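PDB 1WDV: Ala-tRNApro hydrolase ProX from Aeropyrum pernix, which probably removes wrongly attached alanine from proline-specific transfer RNA, as a free-standing trans-editing partner of prolyl-tRNA synthetase. Local coordinates for residues A[44-49]-A[58-63]; A[108-113]-A[146-151]; A[40-45]-A[120-125]. One frame throughout, in Å; residues are numbered along the deposited sequence.

Contact 1: residues A[44-49]-A[58-63]; sequences KTLIVL and VVIPGD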
loop_
_atom_site.group_PDB
_atom_site.type_symbol
_atom_site.label_atom_id
_atom_site.label_comp_id
_atom_site.label_asym_id
_atom_site.label_seq_id
_atom_site.Cartn_x
_atom_site.Cartn_y
_atom_site.Cartn_z
ATOM N N LYS A 44 -4.752 -1.018 0.957
ATOM C CA LYS A 44 -4.488 0.153 0.142
ATOM C C LYS A 44 -3.211 0.817 0.608
ATOM O O LYS A 44 -2.919 0.817 1.797
ATOM C CB LYS A 44 -5.669 1.116 0.204
ATOM C CG LYS A 44 -6.265 1.312 1.561
ATOM C CD LYS A 44 -7.774 1.535 1.421
ATOM C CE LYS A 44 -8.445 1.911 2.738
ATOM N NZ LYS A 44 -9.845 2.395 2.506
ATOM N N THR A 45 -2.438 1.309 -0.361
ATOM C CA THR A 45 -1.190 2.028 -0.124
ATOM C C THR A 45 -1.592 3.480 -0.240
ATOM O O THR A 45 -1.828 3.967 -1.343
ATOM C CB THR A 45 -0.137 1.747 -1.227
ATOM O OG1 THR A 45 0.129 0.338 -1.302
ATOM C CG2 THR A 45 1.171 2.425 -0.900
ATOM N N LEU A 46 -1.696 4.159 0.888
ATOM C CA LEU A 46 -2.090 5.560 0.890
ATOM C C LEU A 46 -0.893 6.470 0.973
ATOM O O LEU A 46 -0.046 6.297 1.840
ATOM C CB LEU A 46 -2.983 5.857 2.099
ATOM C CG LEU A 46 -4.232 4.982 2.203
ATOM C CD1 LEU A 46 -4.966 5.309 3.533
ATOM C CD2 LEU A 46 -5.118 5.216 0.984
ATOM N N ILE A 47 -0.819 7.465 0.096
ATOM C CA ILE A 47 0.316 8.385 0.185
ATOM C C ILE A 47 -0.042 9.527 1.134
ATOM O O ILE A 47 -1.099 10.185 1.004
ATOM C CB ILE A 47 0.690 8.930 -1.208
ATOM C CG1 ILE A 47 1.010 7.764 -2.152
ATOM C CG2 ILE A 47 1.876 9.880 -1.112
ATOM C CD1 ILE A 47 2.193 6.857 -1.703
ATOM N N VAL A 48 0.847 9.771 2.099
ATOM C CA VAL A 48 0.635 10.812 3.100
ATOM C C VAL A 48 1.799 11.800 3.022
ATOM O O VAL A 48 2.952 11.394 2.833
ATOM C CB VAL A 48 0.556 10.161 4.499
ATOM C CG1 VAL A 48 0.451 11.211 5.604
ATOM C CG2 VAL A 48 -0.684 9.248 4.541
ATOM N N LEU A 49 1.487 13.089 3.175
ATOM C CA LEU A 49 2.508 14.128 3.079
ATOM C C LEU A 49 2.645 14.922 4.356
ATOM O O LEU A 49 1.635 15.286 4.950
ATOM C CB LEU A 49 2.123 15.111 1.979
ATOM C CG LEU A 49 1.755 14.486 0.630
ATOM C CD1 LEU A 49 1.294 15.604 -0.312
ATOM C CD2 LEU A 49 2.955 13.759 0.048
ATOM N N VAL A 58 1.472 4.415 3.274
ATOM C CA VAL A 58 0.903 3.782 4.455
ATOM C C VAL A 58 -0.067 2.684 4.024
ATOM O O VAL A 58 -1.089 2.960 3.402
ATOM C CB VAL A 58 0.163 4.872 5.298
ATOM C CG1 VAL A 58 -0.292 4.281 6.657
ATOM C CG2 VAL A 58 1.114 6.078 5.514
ATOM N N VAL A 59 0.259 1.443 4.378
ATOM C CA VAL A 59 -0.546 0.297 4.001
ATOM C C VAL A 59 -1.518 -0.076 5.099
ATOM O O VAL A 59 -1.107 -0.423 6.217
ATOM C CB VAL A 59 0.353 -0.930 3.692
ATOM C CG1 VAL A 59 -0.485 -2.066 3.210
ATOM C CG2 VAL A 59 1.391 -0.545 2.614
ATOM N N ILE A 60 -2.815 0.007 4.775
ATOM C CA ILE A 60 -3.864 -0.299 5.743
ATOM C C ILE A 60 -4.916 -1.243 5.168
ATOM O O ILE A 60 -5.002 -1.431 3.946
ATOM C CB ILE A 60 -4.589 0.993 6.256
ATOM C CG1 ILE A 60 -5.416 1.625 5.137
ATOM C CG2 ILE A 60 -3.542 2.030 6.767
ATOM C CD1 ILE A 60 -6.355 2.770 5.642
ATOM N N PRO A 61 -5.694 -1.896 6.045
ATOM C CA PRO A 61 -6.762 -2.826 5.636
ATOM C C PRO A 61 -7.795 -2.079 4.802
ATOM O O PRO A 61 -8.066 -0.909 5.042
ATOM C CB PRO A 61 -7.365 -3.294 6.956
ATOM C CG PRO A 61 -6.274 -3.072 7.940
ATOM C CD PRO A 61 -5.618 -1.798 7.510
ATOM N N GLY A 62 -8.395 -2.774 3.849
ATOM C CA GLY A 62 -9.350 -2.148 2.955
ATOM C C GLY A 62 -10.631 -1.656 3.579
ATOM O O GLY A 62 -11.298 -0.771 2.992
ATOM N N ASP A 63 -10.988 -2.239 4.729
ATOM C CA ASP A 63 -12.199 -1.838 5.433
ATOM C C ASP A 63 -11.942 -0.764 6.488
ATOM O O ASP A 63 -12.798 -0.506 7.326
ATOM C CB ASP A 63 -12.920 -3.060 6.053
ATOM C CG ASP A 63 -12.046 -3.862 7.012
ATOM O OD1 ASP A 63 -10.834 -3.600 7.108
ATOM O OD2 ASP A 63 -12.587 -4.779 7.678
#

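Contact 2: residues A[108-113]-A[146-151]; sequences VLVVDR and VVADVS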
loop_
_atom_site.group_PDB
_atom_site.type_symbol
_atom_site.label_atom_id
_atom_site.label_comp_id
_atom_site.label_asym_id
_atom_site.label_seq_id
_atom_site.Cartn_x
_atom_site.Cartn_y
_atom_site.Cartn_z
ATOM N N VAL A 108 8.728 6.888 2.601
ATOM C CA VAL A 108 8.856 6.060 3.784
ATOM C C VAL A 108 7.658 5.141 3.920
ATOM O O VAL A 108 6.513 5.617 3.961
ATOM C CB VAL A 108 8.948 6.960 5.004
ATOM C CG1 VAL A 108 8.965 6.123 6.275
ATOM C CG2 VAL A 108 10.193 7.847 4.872
ATOM N N LEU A 109 7.915 3.838 4.036
ATOM C CA LEU A 109 6.822 2.871 4.149
ATOM C C LEU A 109 6.387 2.601 5.595
ATOM O O LEU A 109 7.232 2.408 6.481
ATOM C CB LEU A 109 7.251 1.551 3.491
ATOM C CG LEU A 109 6.254 0.386 3.469
ATOM C CD1 LEU A 109 5.083 0.786 2.581
ATOM C CD2 LEU A 109 6.922 -0.875 2.931
ATOM N N VAL A 110 5.078 2.607 5.819
ATOM C CA VAL A 110 4.481 2.351 7.147
ATOM C C VAL A 110 3.419 1.268 6.942
ATOM O O VAL A 110 2.603 1.367 6.036
ATOM C CB VAL A 110 3.791 3.634 7.710
ATOM C CG1 VAL A 110 3.144 3.348 9.067
ATOM C CG2 VAL A 110 4.803 4.783 7.831
ATOM N N VAL A 111 3.412 0.242 7.793
ATOM C CA VAL A 111 2.443 -0.857 7.655
ATOM C C VAL A 111 1.601 -0.958 8.916
ATOM O O VAL A 111 2.141 -0.983 10.024
ATOM C CB VAL A 111 3.180 -2.204 7.408
ATOM C CG1 VAL A 111 2.185 -3.358 7.330
ATOM C CG2 VAL A 111 3.916 -2.131 6.066
ATOM N N ASP A 112 0.277 -0.967 8.768
ATOM C CA ASP A 112 -0.562 -1.088 9.955
ATOM C C ASP A 112 -0.405 -2.469 10.584
ATOM O O ASP A 112 -0.523 -3.483 9.901
ATOM C CB ASP A 112 -2.025 -0.846 9.656
ATOM C CG ASP A 112 -2.821 -0.671 10.936
ATOM O OD1 ASP A 112 -3.075 -1.670 11.652
ATOM O OD2 ASP A 112 -3.150 0.468 11.274
ATOM N N ARG A 113 -0.174 -2.516 11.895
ATOM C CA ARG A 113 0.080 -3.810 12.529
ATOM C C ARG A 113 -1.082 -4.789 12.484
ATOM O O ARG A 113 -0.855 -5.988 12.617
ATOM C CB ARG A 113 0.573 -3.638 13.989
ATOM C CG ARG A 113 -0.458 -3.880 15.053
ATOM C CD ARG A 113 0.044 -3.601 16.460
ATOM N NE ARG A 113 0.584 -2.260 16.629
ATOM C CZ ARG A 113 1.881 -1.970 16.681
ATOM N NH1 ARG A 113 2.805 -2.924 16.572
ATOM N NH2 ARG A 113 2.258 -0.709 16.850
ATOM N N VAL A 146 8.137 0.696 9.050
ATOM C CA VAL A 146 7.678 1.010 10.382
ATOM C C VAL A 146 6.291 0.382 10.601
ATOM O O VAL A 146 5.392 0.611 9.811
ATOM C CB VAL A 146 7.504 2.530 10.540
ATOM C CG1 VAL A 146 7.078 2.843 11.945
ATOM C CG2 VAL A 146 8.791 3.254 10.158
ATOM N N VAL A 147 6.123 -0.407 11.653
ATOM C CA VAL A 147 4.811 -0.994 11.955
ATOM C C VAL A 147 4.132 -0.062 12.964
ATOM O O VAL A 147 4.731 0.263 13.984
ATOM C CB VAL A 147 4.988 -2.409 12.562
ATOM C CG1 VAL A 147 3.661 -2.967 12.985
ATOM C CG2 VAL A 147 5.647 -3.354 11.494
ATOM N N ALA A 148 2.886 0.350 12.693
ATOM C CA ALA A 148 2.195 1.281 13.568
ATOM C C ALA A 148 0.697 1.055 13.562
ATOM O O ALA A 148 0.200 0.231 12.809
ATOM C CB ALA A 148 2.508 2.719 13.112
ATOM N N ASP A 149 -0.020 1.770 14.420
ATOM C CA ASP A 149 -1.469 1.678 14.471
ATOM C C ASP A 149 -1.907 2.965 13.800
ATOM O O ASP A 149 -1.961 4.024 14.438
ATOM C CB ASP A 149 -1.946 1.620 15.928
ATOM C CG ASP A 149 -1.421 0.391 16.630
ATOM O OD1 ASP A 149 -1.803 -0.709 16.217
ATOM O OD2 ASP A 149 -0.606 0.522 17.568
ATOM N N VAL A 150 -2.242 2.862 12.518
ATOM C CA VAL A 150 -2.585 4.052 11.744
ATOM C C VAL A 150 -3.918 4.002 11.026
ATOM O O VAL A 150 -4.153 4.776 10.099
ATOM C CB VAL A 150 -1.462 4.338 10.728
ATOM C CG1 VAL A 150 -0.212 4.814 11.468
ATOM C CG2 VAL A 150 -1.153 3.069 9.928
ATOM N N SER A 151 -4.797 3.096 11.442
ATOM C CA SER A 151 -6.094 2.980 10.802
ATOM C C SER A 151 -7.213 3.151 11.807
ATOM O O SER A 151 -7.004 3.013 13.010
ATOM C CB SER A 151 -6.205 1.616 10.098
ATOM O OG SER A 151 -6.023 0.551 11.017
HETATM O O HOH W 1 -3.681 -1.057 14.162
#

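Contact 3: residues A[40-45]-A[120-125]; sequences SEIVKT and KVYGGG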
loop_
_atom_site.group_PDB
_atom_site.type_symbol
_atom_site.label_atom_id
_atom_site.label_comp_id
_atom_site.label_asym_id
_atom_site.label_seq_id
_atom_site.Cartn_x
_atom_site.Cartn_y
_atom_site.Cartn_z
ATOM N N SER A 40 -10.757 -6.601 4.420
ATOM C CA SER A 40 -9.566 -6.421 5.239
ATOM C C SER A 40 -8.336 -7.048 4.587
ATOM O O SER A 40 -7.210 -6.732 4.969
ATOM C CB SER A 40 -9.767 -6.992 6.656
ATOM O OG SER A 40 -9.774 -8.414 6.661
ATOM N N GLU A 41 -8.558 -7.927 3.621
ATOM C CA GLU A 41 -7.443 -8.552 2.891
ATOM C C GLU A 41 -7.041 -7.807 1.629
ATOM O O GLU A 41 -6.086 -8.210 0.948
ATOM C CB GLU A 41 -7.774 -9.997 2.545
ATOM C CG GLU A 41 -7.841 -10.821 3.819
ATOM C CD GLU A 41 -8.623 -12.101 3.645
ATOM O OE1 GLU A 41 -8.010 -13.165 3.410
ATOM O OE2 GLU A 41 -9.866 -12.047 3.759
ATOM N N ILE A 42 -7.791 -6.760 1.280
ATOM C CA ILE A 42 -7.460 -5.911 0.124
ATOM C C ILE A 42 -6.812 -4.682 0.778
ATOM O O ILE A 42 -7.502 -3.869 1.414
ATOM C CB ILE A 42 -8.707 -5.435 -0.629
ATOM C CG1 ILE A 42 -9.545 -6.635 -1.077
ATOM C CG2 ILE A 42 -8.284 -4.567 -1.820
ATOM C CD1 ILE A 42 -8.818 -7.672 -2.031
ATOM N N VAL A 43 -5.513 -4.510 0.623
ATOM C CA VAL A 43 -4.881 -3.394 1.308
ATOM C C VAL A 43 -4.622 -2.216 0.401
ATOM O O VAL A 43 -4.329 -2.384 -0.778
ATOM C CB VAL A 43 -3.553 -3.818 1.970
ATOM C CG1 VAL A 43 -3.828 -4.852 3.042
ATOM C CG2 VAL A 43 -2.606 -4.423 0.920
ATOM N N LYS A 44 -4.752 -1.018 0.957
ATOM C CA LYS A 44 -4.488 0.153 0.142
ATOM C C LYS A 44 -3.211 0.817 0.608
ATOM O O LYS A 44 -2.919 0.817 1.797
ATOM C CB LYS A 44 -5.669 1.116 0.204
ATOM C CG LYS A 44 -6.265 1.312 1.561
ATOM C CD LYS A 44 -7.774 1.535 1.421
ATOM C CE LYS A 44 -8.445 1.911 2.738
ATOM N NZ LYS A 44 -9.845 2.395 2.506
ATOM N N THR A 45 -2.438 1.309 -0.361
ATOM C CA THR A 45 -1.190 2.028 -0.124
ATOM C C THR A 45 -1.592 3.480 -0.240
ATOM O O THR A 45 -1.828 3.967 -1.343
ATOM C CB THR A 45 -0.137 1.747 -1.227
ATOM O OG1 THR A 45 0.129 0.338 -1.302
ATOM C CG2 THR A 45 1.171 2.425 -0.900
ATOM N N LYS A 120 -1.625 -13.611 3.822
ATOM C CA LYS A 120 -1.701 -13.135 2.450
ATOM C C LYS A 120 -2.686 -11.985 2.302
ATOM O O LYS A 120 -3.811 -12.026 2.827
ATOM C CB LYS A 120 -2.118 -14.307 1.556
ATOM C CG LYS A 120 -2.332 -13.995 0.095
ATOM C CD LYS A 120 -2.566 -15.306 -0.672
ATOM C CE LYS A 120 -1.373 -16.261 -0.489
ATOM N NZ LYS A 120 -1.551 -17.600 -1.162
ATOM N N VAL A 121 -2.244 -10.931 1.627
ATOM C CA VAL A 121 -3.121 -9.781 1.365
ATOM C C VAL A 121 -2.901 -9.386 -0.079
ATOM O O VAL A 121 -1.986 -9.898 -0.747
ATOM C CB VAL A 121 -2.860 -8.560 2.296
ATOM C CG1 VAL A 121 -3.165 -8.957 3.764
ATOM C CG2 VAL A 121 -1.420 -8.077 2.160
ATOM N N TYR A 122 -3.767 -8.503 -0.571
ATOM C CA TYR A 122 -3.690 -8.099 -1.975
ATOM C C TYR A 122 -3.628 -6.596 -2.063
ATOM O O TYR A 122 -4.599 -5.904 -1.704
ATOM C CB TYR A 122 -4.932 -8.618 -2.724
ATOM C CG TYR A 122 -5.119 -10.101 -2.606
ATOM C CD1 TYR A 122 -5.819 -10.653 -1.534
ATOM C CD2 TYR A 122 -4.510 -10.962 -3.515
ATOM C CE1 TYR A 122 -5.906 -12.040 -1.359
ATOM C CE2 TYR A 122 -4.583 -12.334 -3.356
ATOM C CZ TYR A 122 -5.275 -12.867 -2.280
ATOM O OH TYR A 122 -5.321 -14.234 -2.115
ATOM N N GLY A 123 -2.482 -6.090 -2.530
ATOM C CA GLY A 123 -2.288 -4.653 -2.625
ATOM C C GLY A 123 -2.191 -4.142 -4.054
ATOM O O GLY A 123 -2.514 -4.865 -5.003
ATOM N N GLY A 124 -1.766 -2.893 -4.210
ATOM C CA GLY A 124 -1.658 -2.337 -5.552
ATOM C C GLY A 124 -0.543 -3.045 -6.299
ATOM O O GLY A 124 0.542 -3.260 -5.760
ATOM N N GLY A 125 -0.800 -3.411 -7.552
ATOM C CA GLY A 125 0.212 -4.119 -8.315
ATOM C C GLY A 125 1.007 -3.284 -9.304
ATOM O O GLY A 125 1.808 -3.841 -10.060
HETATM O O HOH W 2 -5.605 -13.882 2.566
HETATM O O HOH W 3 -1.449 -1.821 -1.411
HETATM O O HOH W 4 -5.462 -3.614 -3.079
#

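Contact 1: residues A[44-49]-A[58-63]
Lys44 lays its aliphatic chain obliquely across Ile60, with CG against Ile60 CG1 and CE coming to 3.7 Å from Ile60 CD1. The lysine chain starts in the crowded position, CG between the backbone N and the carbonyl carbon (chi1 43°), and then bends at chi2, so that its methylenes lean over the neighbouring strand. Ile60 has CG1 in the same crowded position (chi1 69°), which brings CD1 against two residues of the partner, Lys44 CE and Leu46 CD1, the latter 3.6 Å from Ile60 CD1, where the leucine and isoleucine chains cross at about a right angle. Further along the same face Val48 CG2 meets Val58 CG2 at 3.8 Å, both methyls lying beside their own backbone N. The amine of Lys44 is carried on to the Gly62 region, where Lys64 O takes a weak hydrogen bond from NZ. Strands 43-50 and 55-61 form a beta hairpin, and four backbone bonds tie its arms here. Lys44 and Ile60 make one antiparallel hydrogen-bonded pair, Leu46 and Val58 another. The straightest of the four runs from Leu46 N to Val58 O (2.9 Å, 176° at the hydrogen), yet its donor stands above the carbonyl plane; Val58 N returns a bond to Leu46 O within that carbonyl's plane. Between these pairs Thr45 faces Val59 as a non-hydrogen-bonded pair, their CA atoms 4.5 Å apart and their side chains on the face opposite to Lys44, Leu46, Val58 and Ile60. There Thr45 OG1 comes no closer than 4.2 Å to Val59 CG2 and is hydrogen-bonded to Val98 O, among others. Lys44 O, besides accepting from Ile60 N, receives a CA-H...O contact from Val59 CA at 3.3 Å.

Contact 2: residues A[108-113]-A[146-151]
The Arg113 guanidinium has Val147 CG1 over one face and the Asp149 carboxylate at its edge, the two charged planes turned 50° apart. The grip is side-on: NE reaches Asp149 OD1 at 2.9 Å and NH2 reaches Asp149 OD2 at 3.2 Å. Both acceptors lie near the guanidinium plane, but each is met from above the carboxylate plane. The bend at chi3 (55°) turns the guanidinium back to Asp149; nearer the backbone, Arg113 CB is tight against Val147 CG1, at 3.3 Å. The second carboxylate, Asp112, has CG anti to the backbone N (chi1 -167°) and turns OD2 to the tail after strand 146-148. Val150 N (2.8 Å) and Ser151 OG (2.9 Å) both donate to this one oxygen, again from above its plane. The other oxygen, OD1, accepts from Ile114 N and from a water that also donates to Asp149 OD1; this bridge would probably ease the repulsion between the two acids. Of the apolar side chains, Val110 CG1 packs on Ala148 CB at 4.1 Å, on the face covered by Leu74 of helix 68-75. Val146 N to Leu109 O, Val111 N to Val146 O, Ala148 N to Val111 O and Arg113 N to Ala148 O alternate between the strands in the ladder of a parallel pair, here the edge strand 146-148 and its neighbour 108-112 in the five-stranded mixed sheet of this aminoacyl-tRNA editing domain protein.

Contact 3: residues A[40-45]-A[120-125]
Tyr122 O is gripped by two hydrogen bonds, from Val43 N at 2.9 Å, which approaches from above the carbonyl plane, and from a water, with a CA-H...O contact from Ile42 CA besides. That water also donates to Val43 O at 2.8 Å; a second water donates to Val43 O too, accepts from Gly124 N and pairs with Thr45 OG1, and Gly123 CA adds a CA-H...O contact. At its other backbone end Tyr122 gives its N-H to Glu41 O, N to O 2.8 Å, nearly along the C=O axis. Tyr122 CG lies beside its own backbone N (chi1 -56°), and the ring thereby turns an edge to that same oxygen, CD1 being 3.5 Å from Glu41 O. Direct backbone bonding is thus confined to a single bridge, Ile42 with Tyr122; beyond it the chains separate and water spans the widening gap. The bridge joins the chain leading into strand 43-50, which belongs to the five-stranded mixed sheet, to strand 121-124, an outer strand of the three-stranded antiparallel sheet. Val43 wedges in at this junction. Its CG1, beside the backbone N, meets Val121 CB at 3.9 Å, the two side chains crossing at about a right angle; its CG2, in the crowded position between N and the carbonyl carbon, sits 3.6 Å from Gly123 CA. An alanine in place of Val43 would remove both methyls and would probably loosen the packing on Val121 and Gly123. Across the bridge Ile42 CD1 reaches Tyr122 CB obliquely, and helix 28-35 lies against both residues through Leu35. At the other end a third water donates to both Glu41 OE1 and Lys120 O, whereas Glu41 OE2 is hydrogen-bonded to Ser38 OG.

In the fold
Contacts 1 and 2 lie in the same five-stranded mixed sheet, their centres about 9 Å apart. Strands 55-61 and 108-112 are neighbours there, and Val59 probably hydrogen-bonds to Val110 and Asp112, so the two contacts span four consecutive strands. Contact 3 shares Lys44 and Thr45 with contact 1, about 9 Å away centre to centre, and leads from strand 43-50 to the three-stranded antiparallel sheet. Contacts 2 and 3 do not touch; their centres are about 14 Å apart. Along the chain contact 1 closes before contact 2 opens, whereas contacts 2 and 3 alternate. The hairpin of contact 1 thus lies between the second sheet, met through contact 3, and strand 108-112, which carries the edge strand 146-148.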